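Local coordinates for tumour necrosis factor receptor (PDB 3ON9), which probably blunts host immune defence by binding tumour necrosis factor and chemokines, and is represented here by its chemokine-binding SECRET domain, a beta-sandwich, at residues G53-V58 with L62-F67. Residues are numbered along the deposited sequence; the frame is centred on the assembly and turned at random.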
loop_
_atom_site.group_PDB
_atom_site.type_symbol
_atom_site.label_atom_id
_atom_site.label_comp_id
_atom_site.label_asym_id
_atom_site.label_seq_id
_atom_site.Cartn_x
_atom_site.Cartn_y
_atom_site.Cartn_z
ATOM N N GLY A 53 6.088 -8.683 4.562
ATOM C CA GLY A 53 6.989 -8.406 3.460
ATOM C C GLY A 53 6.661 -7.113 2.766
ATOM O O GLY A 53 5.543 -6.603 2.871
ATOM N N ASP A 54 7.648 -6.584 2.057
ATOM C CA ASP A 54 7.428 -5.405 1.235
ATOM C C ASP A 54 8.365 -5.383 0.050
ATOM O O ASP A 54 9.232 -6.241 -0.078
ATOM C CB ASP A 54 7.523 -4.110 2.047
ATOM C CG ASP A 54 8.832 -3.954 2.781
ATOM O OD1 ASP A 54 9.854 -4.564 2.384
ATOM O OD2 ASP A 54 8.821 -3.198 3.770
ATOM N N TYR A 55 8.180 -4.404 -0.828
ATOM C CA TYR A 55 9.011 -4.326 -2.021
ATOM C C TYR A 55 8.953 -2.928 -2.613
ATOM O O TYR A 55 8.039 -2.167 -2.320
ATOM C CB TYR A 55 8.578 -5.372 -3.060
ATOM C CG TYR A 55 7.129 -5.276 -3.480
ATOM C CD1 TYR A 55 6.750 -4.498 -4.571
ATOM C CD2 TYR A 55 6.135 -5.944 -2.776
ATOM C CE1 TYR A 55 5.429 -4.409 -4.957
ATOM C CE2 TYR A 55 4.811 -5.856 -3.151
ATOM C CZ TYR A 55 4.458 -5.083 -4.245
ATOM O OH TYR A 55 3.126 -4.998 -4.620
ATOM N N TYR A 56 9.955 -2.607 -3.427
ATOM C CA TYR A 56 10.059 -1.332 -4.121
ATOM C C TYR A 56 10.980 -1.602 -5.303
ATOM O O TYR A 56 12.159 -1.918 -5.130
ATOM C CB TYR A 56 10.649 -0.258 -3.183
ATOM C CG TYR A 56 10.964 1.062 -3.854
ATOM C CD1 TYR A 56 9.990 2.041 -3.997
ATOM C CD2 TYR A 56 12.241 1.332 -4.335
ATOM C CE1 TYR A 56 10.276 3.256 -4.626
ATOM C CE2 TYR A 56 12.535 2.533 -4.959
ATOM C CZ TYR A 56 11.549 3.495 -5.093
ATOM O OH TYR A 56 11.848 4.696 -5.699
ATOM N N SER A 57 10.433 -1.519 -6.508
ATOM C CA SER A 57 11.157 -1.926 -7.700
ATOM C C SER A 57 10.890 -0.928 -8.818
ATOM O O SER A 57 9.746 -0.486 -9.011
ATOM C CB SER A 57 10.728 -3.338 -8.112
ATOM O OG SER A 57 11.538 -3.821 -9.166
ATOM N N VAL A 58 11.939 -0.582 -9.559
ATOM C CA VAL A 58 11.897 0.545 -10.475
ATOM C C VAL A 58 12.319 0.166 -11.898
ATOM O O VAL A 58 13.268 -0.606 -12.104
ATOM C CB VAL A 58 12.812 1.700 -9.973
ATOM C CG1 VAL A 58 12.815 2.843 -10.979
ATOM C CG2 VAL A 58 12.352 2.189 -8.593
ATOM N N LEU A 62 9.724 4.755 -13.129
ATOM C CA LEU A 62 8.452 4.171 -12.702
ATOM C C LEU A 62 8.680 3.172 -11.573
ATOM O O LEU A 62 9.460 2.240 -11.721
ATOM C CB LEU A 62 7.779 3.449 -13.873
ATOM C CG LEU A 62 6.509 2.647 -13.571
ATOM C CD1 LEU A 62 5.382 3.588 -13.144
ATOM C CD2 LEU A 62 6.109 1.842 -14.801
ATOM N N ALA A 63 7.980 3.358 -10.461
ATOM C CA ALA A 63 8.131 2.464 -9.316
ATOM C C ALA A 63 6.847 1.708 -8.992
ATOM O O ALA A 63 5.758 2.275 -9.042
ATOM C CB ALA A 63 8.580 3.247 -8.098
ATOM N N THR A 64 6.991 0.428 -8.660
ATOM C CA THR A 64 5.921 -0.294 -7.989
ATOM C C THR A 64 6.437 -0.675 -6.608
ATOM O O THR A 64 7.602 -1.002 -6.454
ATOM C CB THR A 64 5.446 -1.546 -8.773
ATOM O OG1 THR A 64 4.311 -2.128 -8.112
ATOM C CG2 THR A 64 6.551 -2.586 -8.885
ATOM N N SER A 65 5.571 -0.611 -5.609
ATOM C CA SER A 65 5.978 -0.881 -4.239
ATOM C C SER A 65 4.786 -1.429 -3.476
ATOM O O SER A 65 3.660 -1.352 -3.945
ATOM C CB SER A 65 6.517 0.396 -3.574
ATOM O OG SER A 65 5.488 1.350 -3.334
ATOM N N GLY A 66 5.021 -2.009 -2.301
ATOM C CA GLY A 66 3.884 -2.488 -1.542
ATOM C C GLY A 66 4.266 -3.206 -0.273
ATOM O O GLY A 66 5.451 -3.419 -0.003
ATOM N N PHE A 67 3.243 -3.549 0.510
ATOM C CA PHE A 67 3.389 -4.358 1.722
ATOM C C PHE A 67 2.331 -5.457 1.655
ATOM O O PHE A 67 1.251 -5.238 1.118
ATOM C CB PHE A 67 3.107 -3.540 2.983
ATOM C CG PHE A 67 3.849 -2.232 3.082
ATOM C CD1 PHE A 67 4.941 -2.110 3.936
ATOM C CD2 PHE A 67 3.417 -1.112 2.378
ATOM C CE1 PHE A 67 5.617 -0.911 4.062
ATOM C CE2 PHE A 67 4.075 0.095 2.493
ATOM C CZ PHE A 67 5.187 0.198 3.338
#
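Y55 lays its phenol ring flat across G66, its partner in a hydrogen-bonded antiparallel pair. With CG between its own backbone N and carbonyl carbon (chi1 57°), the side chain folds over the neighbouring strand instead of standing up from the sheet. G66 N then lies 3.5 Å above the ring plane, over its centre, and G66 CA makes a CH-pi contact 4.0 Å from the centroid of the Y55 ring. Glycine suits this place because a CB would run into the phenol. T64 OG1, hydrogen-bonded to N14 OD1, lies near the plane of the same ring, at its edge. Beneath the ring, Y55 and G66 exchange two backbone hydrogen bonds, each more bent than the pair between S57 and T64.

The opposite face of the hairpin carries D54, Y56, V58, A63, S65 and F67. Y56, its CG anti to the backbone N, brings CE1 to 3.9 Å from A63 CB and turns its ring edge to S65 CB. The single methyl of A63 fits between Y56 CE1 and V58 CG2, 3.9 Å from the latter. S65 is small enough to sit beside Y56, and its OG is hydrogen-bonded to I13 O. D54 and F67 run side by side, their carboxylate and ring planes 67° apart; D54 CB approaches F67 CD1 to 3.8 Å, while D54 OD2 is hydrogen-bonded to S25 OG.

Strand 51-59 forms one edge of the five-stranded antiparallel sheet of the sandwich, and strand 62-69 joins it to strand 8-16. D54, Y56 and F67 pack onto I33 of strand 30-34, and F67, a large apolar group, reaches I40 and L42 of strand 38-45, in the second sheet.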